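Local coordinates for protein alcohol dehydrogenase YqhD (Escherichia coli, PDB 4QGS) that reduces a broad range of short-chain aldehydes to alcohols with NADPH, using one zinc ion in each subunit of a homodimer, at residues A[22-27]-A[183-188]; A[115-120]-A[136-141]; A[216-221]-A[311-316]; A[272-277]-A[379-384]; A[366-371]-A[389-394]. One frame throughout, in Å; residues are numbered along the deposited sequence. Where two conformers were deposited one is given.

Contact 1: residues A[22-27]-A[183-188]; sequences RILFGK and FAVLDP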
# COMPACT_ATOMS: atom_id res chain seq x y z
N ARG A 22 -8.23 -15.54 0.13
CA ARG A 22 -7.81 -16.49 1.15
C ARG A 22 -6.36 -16.23 1.54
O ARG A 22 -5.49 -16.17 0.68
CB ARG A 22 -7.96 -17.93 0.65
CG ARG A 22 -7.43 -18.98 1.62
CD ARG A 22 -7.52 -20.37 1.02
NE ARG A 22 -8.89 -20.76 0.69
CZ ARG A 22 -9.76 -21.27 1.56
NH1 ARG A 22 -9.42 -21.47 2.82
NH2 ARG A 22 -10.98 -21.59 1.16
N ILE A 23 -6.12 -16.08 2.83
CA ILE A 23 -4.76 -15.83 3.33
C ILE A 23 -4.11 -17.10 3.84
O ILE A 23 -4.63 -17.75 4.75
CB ILE A 23 -4.77 -14.80 4.47
CG1 ILE A 23 -5.44 -13.49 4.01
CG2 ILE A 23 -3.36 -14.54 4.97
CD1 ILE A 23 -4.72 -12.80 2.90
N LEU A 24 -2.97 -17.44 3.26
CA LEU A 24 -2.17 -18.54 3.76
C LEU A 24 -0.96 -17.94 4.45
O LEU A 24 -0.04 -17.46 3.79
CB LEU A 24 -1.76 -19.48 2.62
CG LEU A 24 -2.88 -20.05 1.75
CD1 LEU A 24 -2.33 -20.90 0.61
CD2 LEU A 24 -3.87 -20.85 2.58
N PHE A 25 -0.99 -17.91 5.78
CA PHE A 25 0.02 -17.16 6.54
C PHE A 25 0.97 -18.04 7.33
O PHE A 25 0.56 -19.03 7.93
CB PHE A 25 -0.69 -16.18 7.50
CG PHE A 25 0.24 -15.20 8.17
CD1 PHE A 25 0.37 -13.91 7.68
CD2 PHE A 25 0.98 -15.56 9.29
CE1 PHE A 25 1.22 -12.99 8.30
CE2 PHE A 25 1.85 -14.65 9.91
CZ PHE A 25 1.96 -13.37 9.41
N GLY A 26 2.24 -17.65 7.36
CA GLY A 26 3.18 -18.22 8.32
C GLY A 26 4.42 -18.85 7.72
O GLY A 26 4.54 -18.96 6.50
N LYS A 27 5.34 -19.24 8.60
CA LYS A 27 6.57 -19.91 8.21
C LYS A 27 6.27 -21.17 7.40
O LYS A 27 5.61 -22.09 7.89
CB LYS A 27 7.39 -20.28 9.44
CG LYS A 27 8.69 -20.99 9.11
CD LYS A 27 9.39 -21.50 10.37
CE LYS A 27 9.42 -20.46 11.47
NZ LYS A 27 10.57 -20.63 12.41
N PHE A 183 -6.05 -16.31 -3.56
CA PHE A 183 -5.28 -16.53 -2.34
C PHE A 183 -4.03 -15.67 -2.30
O PHE A 183 -3.56 -15.20 -3.32
CB PHE A 183 -4.87 -18.00 -2.18
CG PHE A 183 -3.99 -18.49 -3.29
CD1 PHE A 183 -2.62 -18.31 -3.24
CD2 PHE A 183 -4.53 -19.13 -4.39
CE1 PHE A 183 -1.81 -18.74 -4.26
CE2 PHE A 183 -3.72 -19.58 -5.42
CZ PHE A 183 -2.36 -19.38 -5.36
N ALA A 184 -3.48 -15.50 -1.11
CA ALA A 184 -2.20 -14.83 -0.95
C ALA A 184 -1.37 -15.61 0.05
O ALA A 184 -1.84 -15.89 1.17
CB ALA A 184 -2.41 -13.37 -0.49
N VAL A 185 -0.16 -16.00 -0.35
CA VAL A 185 0.77 -16.62 0.57
C VAL A 185 1.62 -15.55 1.24
O VAL A 185 2.34 -14.82 0.55
CB VAL A 185 1.71 -17.63 -0.13
CG1 VAL A 185 2.69 -18.21 0.88
CG2 VAL A 185 0.89 -18.73 -0.79
N LEU A 186 1.53 -15.48 2.56
CA LEU A 186 2.26 -14.50 3.37
C LEU A 186 3.17 -15.23 4.35
O LEU A 186 2.72 -15.69 5.40
CB LEU A 186 1.29 -13.59 4.13
CG LEU A 186 0.65 -12.37 3.45
CD1 LEU A 186 -0.01 -12.73 2.15
CD2 LEU A 186 -0.40 -11.77 4.39
N ASP A 187 4.45 -15.36 4.01
CA ASP A 187 5.41 -16.00 4.88
C ASP A 187 6.39 -14.94 5.38
O ASP A 187 7.17 -14.40 4.60
CB ASP A 187 6.15 -17.13 4.13
CG ASP A 187 7.12 -17.89 5.02
OD1 ASP A 187 7.46 -17.40 6.13
OD2 ASP A 187 7.57 -18.99 4.61
N PRO A 188 6.36 -14.63 6.67
CA PRO A 188 7.24 -13.61 7.24
C PRO A 188 8.73 -13.88 6.96
O PRO A 188 9.52 -12.94 6.86
CB PRO A 188 6.93 -13.68 8.73
CG PRO A 188 5.49 -14.12 8.78
CD PRO A 188 5.38 -15.12 7.66

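Contact 2: residues A[115-120]-A[136-141]; sequences IAAAAN and KEIKSA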
# COMPACT_ATOMS: atom_id res chain seq x y z
N ILE A 115 -3.38 -7.84 -15.91
CA ILE A 115 -3.28 -8.92 -16.87
C ILE A 115 -4.50 -9.86 -16.79
O ILE A 115 -5.08 -10.22 -17.80
CB ILE A 115 -1.98 -9.73 -16.67
CG1 ILE A 115 -0.77 -8.85 -16.92
CG2 ILE A 115 -1.95 -10.93 -17.60
CD1 ILE A 115 0.55 -9.46 -16.44
N ALA A 116 -4.89 -10.21 -15.57
CA ALA A 116 -6.02 -11.11 -15.34
C ALA A 116 -7.32 -10.58 -15.92
O ALA A 116 -8.12 -11.33 -16.48
CB ALA A 116 -6.18 -11.37 -13.85
N ALA A 117 -7.55 -9.28 -15.78
CA ALA A 117 -8.79 -8.67 -16.26
C ALA A 117 -8.72 -8.42 -17.76
O ALA A 117 -9.65 -8.73 -18.50
CB ALA A 117 -9.07 -7.39 -15.52
N ALA A 118 -7.61 -7.84 -18.19
CA ALA A 118 -7.41 -7.54 -19.60
C ALA A 118 -7.59 -8.77 -20.46
O ALA A 118 -8.09 -8.69 -21.59
CB ALA A 118 -6.02 -6.94 -19.82
N ALA A 119 -7.21 -9.93 -19.93
CA ALA A 119 -7.19 -11.16 -20.70
C ALA A 119 -8.57 -11.65 -21.09
O ALA A 119 -8.75 -12.21 -22.16
CB ALA A 119 -6.43 -12.22 -19.93
N ASN A 120 -9.55 -11.45 -20.21
CA ASN A 120 -10.94 -11.76 -20.56
C ASN A 120 -11.74 -10.54 -21.00
O ASN A 120 -12.97 -10.61 -21.16
CB ASN A 120 -11.71 -12.45 -19.41
CG ASN A 120 -10.93 -13.57 -18.76
OD1 ASN A 120 -10.02 -14.14 -19.36
ND2 ASN A 120 -11.31 -13.90 -17.53
N LYS A 136 -14.62 -0.74 -13.08
CA LYS A 136 -16.05 -0.86 -12.78
C LYS A 136 -16.77 -1.85 -13.70
O LYS A 136 -17.79 -2.42 -13.33
CB LYS A 136 -16.72 0.51 -12.89
CG LYS A 136 -17.09 1.15 -11.56
CD LYS A 136 -17.81 0.16 -10.65
CE LYS A 136 -17.73 0.60 -9.19
NZ LYS A 136 -18.21 -0.47 -8.27
N GLU A 137 -16.21 -2.04 -14.89
CA GLU A 137 -16.87 -2.83 -15.93
C GLU A 137 -16.28 -4.23 -16.10
O GLU A 137 -16.63 -4.94 -17.04
CB GLU A 137 -16.81 -2.07 -17.26
CG GLU A 137 -17.47 -0.70 -17.23
CD GLU A 137 -18.93 -0.76 -16.79
OE1 GLU A 137 -19.58 -1.79 -17.06
OE2 GLU A 137 -19.42 0.22 -16.20
N ILE A 138 -15.37 -4.61 -15.21
CA ILE A 138 -14.80 -5.95 -15.27
C ILE A 138 -15.85 -6.98 -14.83
O ILE A 138 -16.40 -6.90 -13.74
CB ILE A 138 -13.53 -6.06 -14.39
CG1 ILE A 138 -12.42 -5.18 -14.97
CG2 ILE A 138 -13.06 -7.51 -14.29
CD1 ILE A 138 -11.26 -4.91 -14.01
N LYS A 139 -16.13 -7.94 -15.71
CA LYS A 139 -17.12 -8.99 -15.45
C LYS A 139 -16.47 -10.29 -15.02
O LYS A 139 -17.10 -11.14 -14.38
CB LYS A 139 -17.99 -9.24 -16.68
CG LYS A 139 -19.25 -8.40 -16.77
CD LYS A 139 -18.93 -6.94 -16.99
CE LYS A 139 -20.18 -6.09 -17.06
NZ LYS A 139 -19.84 -4.66 -17.27
N SER A 140 -15.22 -10.47 -15.41
CA SER A 140 -14.51 -11.71 -15.16
C SER A 140 -13.02 -11.49 -15.30
O SER A 140 -12.59 -10.54 -15.96
CB SER A 140 -14.95 -12.81 -16.12
OG SER A 140 -14.37 -12.60 -17.40
N ALA A 141 -12.24 -12.37 -14.70
CA ALA A 141 -10.80 -12.28 -14.80
C ALA A 141 -10.20 -13.67 -14.71
O ALA A 141 -10.81 -14.58 -14.13
CB ALA A 141 -10.24 -11.38 -13.72
O HOH W 1 -11.93 -16.72 -16.14

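Contact 3: residues A[216-221]-A[311-316]; sequences TKPVDA and KRAKLL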
# COMPACT_ATOMS: atom_id res chain seq x y z
N THR A 216 -9.43 11.15 12.14
CA THR A 216 -10.33 11.87 11.26
C THR A 216 -11.41 12.58 12.08
O THR A 216 -11.17 13.65 12.62
CB THR A 216 -10.99 10.92 10.24
OG1 THR A 216 -11.61 9.83 10.93
CG2 THR A 216 -9.94 10.35 9.28
N LYS A 217 -12.59 11.96 12.16
CA LYS A 217 -13.72 12.52 12.91
C LYS A 217 -14.40 11.41 13.69
O LYS A 217 -14.55 10.31 13.17
CB LYS A 217 -14.74 13.18 11.97
CG LYS A 217 -14.33 14.51 11.41
CD LYS A 217 -15.35 15.02 10.39
CE LYS A 217 -15.62 13.99 9.31
NZ LYS A 217 -16.56 14.50 8.27
N PRO A 218 -14.84 11.69 14.92
CA PRO A 218 -15.49 10.64 15.70
C PRO A 218 -16.89 10.32 15.18
O PRO A 218 -17.71 11.22 14.98
CB PRO A 218 -15.55 11.23 17.11
CG PRO A 218 -15.61 12.71 16.88
CD PRO A 218 -14.77 12.97 15.66
N VAL A 219 -17.14 9.04 14.90
CA VAL A 219 -18.46 8.61 14.45
C VAL A 219 -18.95 7.43 15.29
O VAL A 219 -19.88 6.73 14.90
CB VAL A 219 -18.47 8.22 12.96
CG1 VAL A 219 -18.16 9.42 12.08
CG2 VAL A 219 -17.50 7.07 12.67
N ASP A 220 -18.32 7.22 16.44
CA ASP A 220 -18.65 6.12 17.37
C ASP A 220 -18.64 4.75 16.67
O ASP A 220 -19.52 3.92 16.91
CB ASP A 220 -20.01 6.35 18.04
CG ASP A 220 -20.20 5.49 19.29
OD1 ASP A 220 -19.20 4.95 19.80
OD2 ASP A 220 -21.36 5.35 19.76
N ALA A 221 -17.65 4.54 15.82
CA ALA A 221 -17.40 3.24 15.22
C ALA A 221 -16.36 2.52 16.09
O ALA A 221 -15.17 2.56 15.80
CB ALA A 221 -16.92 3.38 13.80
N LYS A 311 -9.65 17.66 13.37
CA LYS A 311 -9.23 16.33 13.82
C LYS A 311 -9.08 16.24 15.33
O LYS A 311 -8.55 15.26 15.85
CB LYS A 311 -7.88 15.95 13.17
CG LYS A 311 -7.96 15.73 11.67
CD LYS A 311 -6.56 15.34 11.14
CE LYS A 311 -6.59 15.12 9.64
NZ LYS A 311 -7.46 13.98 9.24
N ARG A 312 -9.54 17.26 16.04
CA ARG A 312 -9.23 17.39 17.45
C ARG A 312 -9.63 16.16 18.28
O ARG A 312 -8.79 15.63 19.00
CB ARG A 312 -9.90 18.65 18.01
CG ARG A 312 -9.95 18.72 19.51
CD ARG A 312 -10.97 19.77 19.92
NE ARG A 312 -10.59 20.47 21.14
CZ ARG A 312 -10.96 20.09 22.36
NH1 ARG A 312 -11.71 19.01 22.54
NH2 ARG A 312 -10.56 20.80 23.40
N ALA A 313 -10.87 15.71 18.17
CA ALA A 313 -11.33 14.58 18.98
C ALA A 313 -10.53 13.31 18.72
O ALA A 313 -10.14 12.63 19.67
CB ALA A 313 -12.82 14.33 18.72
N LYS A 314 -10.28 12.98 17.46
CA LYS A 314 -9.55 11.75 17.16
C LYS A 314 -8.06 11.90 17.45
O LYS A 314 -7.41 10.92 17.76
CB LYS A 314 -9.79 11.30 15.71
CG LYS A 314 -11.26 10.90 15.40
CD LYS A 314 -11.82 9.83 16.36
CE LYS A 314 -11.16 8.44 16.21
NZ LYS A 314 -11.57 7.72 14.98
N LEU A 315 -7.51 13.11 17.35
CA LEU A 315 -6.13 13.31 17.79
C LEU A 315 -5.98 13.05 19.29
O LEU A 315 -5.01 12.45 19.74
CB LEU A 315 -5.64 14.72 17.45
CG LEU A 315 -5.22 14.88 15.99
CD1 LEU A 315 -5.18 16.37 15.61
CD2 LEU A 315 -3.83 14.23 15.79
N LEU A 316 -6.97 13.48 20.08
CA LEU A 316 -6.92 13.23 21.52
C LEU A 316 -7.14 11.76 21.84
O LEU A 316 -6.54 11.21 22.78
CB LEU A 316 -7.98 14.09 22.24
CG LEU A 316 -7.69 15.59 22.21
CD1 LEU A 316 -8.93 16.36 22.67
CD2 LEU A 316 -6.51 15.91 23.11
O HOH W 2 -11.72 14.40 15.27
O HOH W 3 -13.84 7.82 13.18

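Contact 4: residues A[272-277]-A[379-384]; sequences PQDWAT and LGENHD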
# COMPACT_ATOMS: atom_id res chain seq x y z
N PRO A 272 -15.02 7.86 8.28
CA PRO A 272 -14.49 8.90 7.39
C PRO A 272 -13.07 8.58 7.00
O PRO A 272 -12.34 7.96 7.79
CB PRO A 272 -14.54 10.17 8.26
CG PRO A 272 -15.52 9.86 9.35
CD PRO A 272 -15.38 8.39 9.60
N GLN A 273 -12.68 8.95 5.79
CA GLN A 273 -11.30 8.71 5.39
C GLN A 273 -10.70 9.98 4.84
O GLN A 273 -11.38 10.77 4.20
CB GLN A 273 -11.22 7.59 4.36
CG GLN A 273 -11.72 6.25 4.94
CD GLN A 273 -11.51 5.08 4.01
OE1 GLN A 273 -10.70 5.14 3.09
NE2 GLN A 273 -12.25 4.00 4.25
N ASP A 274 -9.41 10.16 5.10
CA ASP A 274 -8.72 11.40 4.80
C ASP A 274 -8.01 11.28 3.44
O ASP A 274 -8.57 11.65 2.41
CB ASP A 274 -7.74 11.71 5.94
CG ASP A 274 -7.02 13.04 5.78
OD1 ASP A 274 -7.08 13.64 4.69
OD2 ASP A 274 -6.37 13.47 6.76
N TRP A 275 -6.79 10.74 3.49
CA TRP A 275 -5.90 10.48 2.34
C TRP A 275 -5.22 11.73 1.81
O TRP A 275 -4.50 11.65 0.83
CB TRP A 275 -6.64 9.76 1.20
CG TRP A 275 -7.14 8.43 1.68
CD1 TRP A 275 -8.44 8.08 1.91
CD2 TRP A 275 -6.34 7.30 2.05
NE1 TRP A 275 -8.50 6.78 2.38
CE2 TRP A 275 -7.22 6.29 2.48
CE3 TRP A 275 -4.96 7.05 2.06
CZ2 TRP A 275 -6.78 5.04 2.91
CZ3 TRP A 275 -4.52 5.81 2.49
CH2 TRP A 275 -5.43 4.82 2.90
N ALA A 276 -5.43 12.86 2.47
CA ALA A 276 -4.76 14.09 2.03
C ALA A 276 -3.24 13.99 2.20
O ALA A 276 -2.49 14.54 1.39
CB ALA A 276 -5.29 15.30 2.78
N THR A 277 -2.80 13.30 3.25
CA THR A 277 -1.36 13.09 3.45
C THR A 277 -0.77 12.32 2.27
O THR A 277 0.29 12.70 1.74
CB THR A 277 -1.07 12.35 4.78
OG1 THR A 277 -1.40 13.22 5.88
CG2 THR A 277 0.42 11.94 4.88
N LEU A 379 -8.97 18.64 -0.62
CA LEU A 379 -8.56 17.37 -0.02
C LEU A 379 -9.10 17.19 1.41
O LEU A 379 -9.63 18.13 2.02
CB LEU A 379 -7.03 17.25 -0.04
CG LEU A 379 -6.38 17.35 -1.43
CD1 LEU A 379 -4.84 17.33 -1.29
CD2 LEU A 379 -6.85 16.19 -2.32
N GLY A 380 -9.02 15.95 1.89
CA GLY A 380 -9.31 15.62 3.27
C GLY A 380 -10.72 15.10 3.48
O GLY A 380 -11.57 15.21 2.60
N GLU A 381 -10.96 14.54 4.66
CA GLU A 381 -12.29 13.98 4.96
C GLU A 381 -13.36 15.06 4.98
O GLU A 381 -14.56 14.77 4.83
CB GLU A 381 -12.28 13.21 6.29
CG GLU A 381 -12.03 14.02 7.55
CD GLU A 381 -10.56 14.14 7.91
OE1 GLU A 381 -9.70 13.98 7.01
OE2 GLU A 381 -10.26 14.40 9.09
N ASN A 382 -12.95 16.31 5.16
CA ASN A 382 -13.90 17.43 5.17
C ASN A 382 -13.92 18.19 3.85
O ASN A 382 -14.63 19.19 3.71
CB ASN A 382 -13.57 18.39 6.30
CG ASN A 382 -13.67 17.74 7.65
OD1 ASN A 382 -14.75 17.34 8.07
ND2 ASN A 382 -12.54 17.58 8.32
N HIS A 383 -13.12 17.71 2.90
CA HIS A 383 -13.03 18.32 1.58
C HIS A 383 -12.64 19.80 1.67
O HIS A 383 -13.07 20.61 0.84
CB HIS A 383 -14.34 18.17 0.81
CG HIS A 383 -14.98 16.82 0.97
ND1 HIS A 383 -14.42 15.67 0.46
CD2 HIS A 383 -16.13 16.44 1.58
CE1 HIS A 383 -15.20 14.64 0.75
NE2 HIS A 383 -16.24 15.08 1.43
N ASP A 384 -11.84 20.13 2.68
CA ASP A 384 -11.51 21.52 3.00
C ASP A 384 -10.02 21.87 2.84
O ASP A 384 -9.62 22.99 3.14
CB ASP A 384 -11.95 21.85 4.42
CG ASP A 384 -11.35 20.93 5.46
OD1 ASP A 384 -10.59 20.00 5.09
OD2 ASP A 384 -11.62 21.13 6.66
O HOH W 4 -7.95 13.70 0.48

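Contact 5: residues A[366-371]-A[389-394]; sequences ALLKKL and VSRRIY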
# COMPACT_ATOMS: atom_id res chain seq x y z
N ALA A 366 5.72 25.00 -7.46
CA ALA A 366 5.59 23.98 -8.50
C ALA A 366 4.75 22.80 -8.01
O ALA A 366 3.99 22.22 -8.80
CB ALA A 366 6.96 23.50 -8.94
N LEU A 367 4.87 22.44 -6.74
CA LEU A 367 4.06 21.36 -6.16
C LEU A 367 2.57 21.70 -6.20
O LEU A 367 1.73 20.87 -6.55
CB LEU A 367 4.49 21.07 -4.72
CG LEU A 367 5.89 20.46 -4.56
CD1 LEU A 367 6.38 20.53 -3.11
CD2 LEU A 367 5.91 18.99 -5.07
N LEU A 368 2.25 22.94 -5.85
CA LEU A 368 0.87 23.39 -5.82
C LEU A 368 0.27 23.41 -7.22
O LEU A 368 -0.90 23.09 -7.40
CB LEU A 368 0.75 24.76 -5.14
CG LEU A 368 1.17 24.75 -3.67
CD1 LEU A 368 1.35 26.17 -3.15
CD2 LEU A 368 0.20 23.96 -2.79
N LYS A 369 1.08 23.78 -8.21
CA LYS A 369 0.65 23.72 -9.61
C LYS A 369 0.30 22.29 -10.00
O LYS A 369 -0.69 22.04 -10.68
CB LYS A 369 1.74 24.27 -10.54
CG LYS A 369 1.91 25.79 -10.46
CD LYS A 369 2.88 26.31 -11.52
CE LYS A 369 2.95 27.83 -11.54
NZ LYS A 369 3.47 28.42 -10.27
N LYS A 370 1.12 21.33 -9.57
CA LYS A 370 0.85 19.93 -9.86
C LYS A 370 -0.41 19.43 -9.17
O LYS A 370 -1.20 18.71 -9.78
CB LYS A 370 2.05 19.07 -9.46
CG LYS A 370 3.14 19.05 -10.52
CD LYS A 370 2.60 18.47 -11.83
CE LYS A 370 3.65 18.44 -12.92
NZ LYS A 370 3.13 17.79 -14.17
N LEU A 371 -0.59 19.78 -7.89
CA LEU A 371 -1.83 19.45 -7.20
C LEU A 371 -3.04 19.95 -7.97
O LEU A 371 -4.02 19.23 -8.14
CB LEU A 371 -1.87 20.05 -5.79
CG LEU A 371 -1.09 19.41 -4.65
CD1 LEU A 371 -1.28 20.32 -3.45
CD2 LEU A 371 -1.56 17.97 -4.35
N VAL A 389 -4.29 25.87 1.81
CA VAL A 389 -4.05 25.01 2.97
C VAL A 389 -2.88 24.06 2.69
O VAL A 389 -1.99 23.88 3.53
CB VAL A 389 -5.29 24.18 3.35
CG1 VAL A 389 -5.04 23.41 4.63
CG2 VAL A 389 -6.53 25.10 3.52
N SER A 390 -2.88 23.45 1.52
CA SER A 390 -1.76 22.59 1.12
C SER A 390 -0.44 23.37 1.14
O SER A 390 0.60 22.85 1.53
CB SER A 390 -2.02 22.00 -0.27
OG SER A 390 -3.19 21.17 -0.22
N ARG A 391 -0.50 24.62 0.71
CA ARG A 391 0.66 25.50 0.78
C ARG A 391 1.16 25.62 2.22
O ARG A 391 2.35 25.49 2.47
CB ARG A 391 0.32 26.88 0.22
CG ARG A 391 1.53 27.80 0.08
CD ARG A 391 1.09 29.19 -0.34
NE ARG A 391 2.23 29.96 -0.85
CZ ARG A 391 2.18 31.28 -1.01
NH1 ARG A 391 1.06 31.94 -0.70
NH2 ARG A 391 3.24 31.92 -1.48
N ARG A 392 0.25 25.87 3.16
CA ARG A 392 0.66 26.01 4.56
C ARG A 392 1.26 24.72 5.11
O ARG A 392 2.18 24.75 5.93
CB ARG A 392 -0.53 26.43 5.42
CG ARG A 392 -0.92 27.88 5.26
CD ARG A 392 -1.72 28.38 6.46
NE ARG A 392 -2.90 27.56 6.69
CZ ARG A 392 -4.10 27.81 6.16
NH1 ARG A 392 -4.27 28.86 5.36
NH2 ARG A 392 -5.12 27.01 6.43
N ILE A 393 0.71 23.59 4.68
CA ILE A 393 1.20 22.30 5.14
C ILE A 393 2.62 22.02 4.62
O ILE A 393 3.50 21.66 5.40
CB ILE A 393 0.25 21.18 4.73
CG1 ILE A 393 -1.08 21.34 5.46
CG2 ILE A 393 0.86 19.80 5.06
CD1 ILE A 393 -2.15 20.42 4.92
N TYR A 394 2.84 22.19 3.32
CA TYR A 394 4.18 22.03 2.75
C TYR A 394 5.18 22.99 3.41
O TYR A 394 6.31 22.64 3.73
CB TYR A 394 4.18 22.28 1.25
CG TYR A 394 3.65 21.16 0.37
CD1 TYR A 394 4.04 19.84 0.54
CD2 TYR A 394 2.78 21.46 -0.68
CE1 TYR A 394 3.57 18.83 -0.30
CE2 TYR A 394 2.30 20.47 -1.53
CZ TYR A 394 2.70 19.16 -1.34
OH TYR A 394 2.20 18.20 -2.20

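Contact 1: residues A[22-27]-A[183-188]
Arg22 to Phe25 runs parallel to Phe183 to Leu186, the two strand axes 4.6 Å apart and inclined by 18°, and four backbone hydrogen bonds stitch them together. These run from Ala184 N to Arg22 O, Leu24 N to Ala184 O, Leu186 N to Leu24 O and, just beyond the strand, Gly26 N to Leu186 O (2.8 Å). Residues alternate between the two faces. On one, Leu24 CD1 meets Val185 CG2 at 4.1 Å; on the other, Ile23 spreads its branches, CD1 against Ala184 CB and CG2 against Leu186 CD2. This is the edge of the six-stranded parallel sheet in the dinucleotide-binding half of an iron-containing alcohol dehydrogenase, with 22-25 outermost. With CG anti to its backbone N (chi1 -171°), the Phe25 ring crosses Leu186 at about a right angle, CD1 lying 3.7 Å from Leu186 CB, while Leu186 O sits over one ring face toward the rim. Ring atom CZ reaches Pro188 CG at 3.7 Å, and the ring also meets Trp257 of helix 249-262. The Asp187 carboxylate lies against Gly26 O without bonding it, and accepts from Gly28 N (OD2) and Val189 N (OD1), close to the NADP(+)-binding Tyr190.

Contact 2: residues A[115-120]-A[136-141]
Ala117 and Ile138 meet methyl to methyl, CB against CD1 at 3.6 Å, where the last turn of helix 106-119 faces the loop that leads into strand 144-148. Ile138 has CD1 anti to CA (chi2 165°), an extended branch whose end is the part nearest the helix. Further along the loop, Ala141 lies against the backbone of the helix: its CB is 3.5 Å from Ala116 O, its CA makes a CA-H...O contact with the same oxygen, and the CB atoms of Ala116 and Ala141 are 4.1 Å apart. Asn120, at the helix end, has CG anti to its carbonyl carbon (chi1 -46°), and its ND2 lies 3.0 Å from Ala141 C. Ser140 OG stands between its own backbone N and carbonyl carbon (chi1 76°) and receives a weak, bent hydrogen bond from Asn120 ND2 at 3.3 Å. One water donates to Ala141 O at 3.1 Å and accepts a second, weak bond from Asn120 ND2. Ile130 of helix 129-132 touches both Ala117 and Ile138. The small alanines permit close approach of loop and helix; the only direct hydrogen bond between the segments is weak, so their contact is mainly apolar, and a backbone bond between Ala116 and Ile142 adds to it.

Contact 3: residues A[216-221]-A[311-316]
Lys314, on the first turn of helix 312-323, packs its aliphatic chain against the backbone of Thr216 to Pro218. Its CB lies 3.6 Å from Thr216 N. CG, anti to the carbonyl carbon (chi1 -65°), comes next to the backbone of the following residue, 3.6 Å from Lys217 C. A bend at chi2 takes CD on to the proline, 3.8 Å from Pro218 CA, the two side chains sliding past each other in opposite directions. Further bends at chi3 and chi4 place CE and NZ, and NZ donates to a water at 2.9 Å that in turn donates to Lys217 O. The same ammonium forms a salt bridge with Asp225 and a hydrogen bond to Tyr214 O, so NZ is held by both the loop and helix 222-244. The setting is the helical C-terminal domain of the family, where the loop joining helices 196-211 and 222-244 meets the start of helix 312-323. A second water is held by Thr216 O, to which it donates, and by Lys314 N, from which it accepts at 3.0 Å. Lys311, the N-cap residue of that helix, directs its CA hydrogen almost straight at Thr216 O (162° at the hydrogen), while its NZ is hydrogen-bonded to Val215 O and makes salt bridges with Asp274 OD2 and Glu381 OE2. On the outer side, the ring of Pro218 rests on Ala313, CG to CB 3.7 Å.

Contact 4: residues A[272-277]-A[379-384]
Asp274 and Glu381 bring two carboxylates together inside the protein, Glu381 OE1 being set against the carboxylate carbon, 3.1 Å from Asp274 CG and nearer to it than to either oxygen, with the two planes turned 64° from each other. No hydrogen bond joins these acceptors; the positive charge of Lys311, which both share, would be expected to offset the repulsion. Glu381 reaches this position with CG between its backbone N and carbonyl carbon (chi1 66°) and a bend at chi2, while its CB lies 3.3 Å from Gln273 O. Beside the pair, Gly380 CA lies 3.3 Å from Asp274 OD1, and a water links the backbones by donating to Asp274 O and accepting from Gly380 N at 2.9 Å. Ala276 CB packs on Leu379 CB at 3.8 Å.

Further out, Asp274 OD1 accepts from Ala276 N, the N-H coming from above the carboxylate plane, in an Asx turn just ahead of helix 276-288, whose N-cap is Trp275. A type I turn from Gly380 to His383 shapes the opposite segment. Trp275 NE1 donates to Gln273 OE1 at 2.8 Å, within the indole plane and on a lone pair of the amide oxygen, and the indole meets the zinc ligands His209 and His278 edge-to-face. The contact sets the loop between helices 364-373 and 387-396 against the entry to helix 276-288, with Leu303 of helix 292-306 touching both Asp274 and Ala276.

Contact 5: residues A[366-371]-A[389-394]
Leu367 places CD1 squarely over the centre of the Tyr394 ring, 4.2 Å from the centroid and only 3° off the ring normal, a CH-pi contact between helices 364-373 and 387-396. Its CB is 3.9 Å from Tyr394 CE2. One residue on, Leu368 divides its two methyls: CD2 approaches the ring near its plane, at the CD2 edge of Tyr394, and also lies 3.9 Å from Ser390 CB, whereas CD1 sits 3.6 Å from Arg391 CB. The arginine has CG anti to its backbone N (chi1 -172°), and its CB, CG and CD all come close to Leu368 CD1, the leucine crossing this extended chain at about a right angle. After a turn of helix, Leu371 CD1 touches both Ser390 and Tyr394, 3.7 Å from Ser390 CB and 4.1 Å from Tyr394 CE2. The two short helical segments are 10.3 Å apart at their axes, with N-to-C directions 140° apart, so side chains rather than backbones fill the interface of this pair of C-terminal helices. Helix 276-288 packs against it: Leu280 touches Leu371 and Ser390, and its carbonyl oxygen is hydrogen-bonded to Tyr394 OH. No hydrogen bond passes directly between the two segments. The contact is therefore essentially apolar, centred on leucine methyls around an aromatic ring, while the phenol oxygen has its polar partner on the third helix.

Contacts 1 and 2 belong to the nucleotide-binding half: contact 1 forms the 22-25 edge of its parallel sheet, and contact 2, within the chain span that contact 1 closes, lies beside the sheet, on the loop entering strand 144-148. Their centres are 25 Å apart. Contacts 3, 4 and 5 follow in the helical half. Contact 3 touches contact 4 through Lys311, and contact 4 touches contact 5 through Asp384 and Val389, with centres 13 and 15 Å apart; both pairs interleave along the chain except that contact 3 closes before contact 5 opens. Contact 4 includes the start of helix 276-288, against which contact 5 packs, so contacts 3 to 5 form a continuous run from the loop after helix 196-211 to the C-terminal helices, near zinc ligand His278.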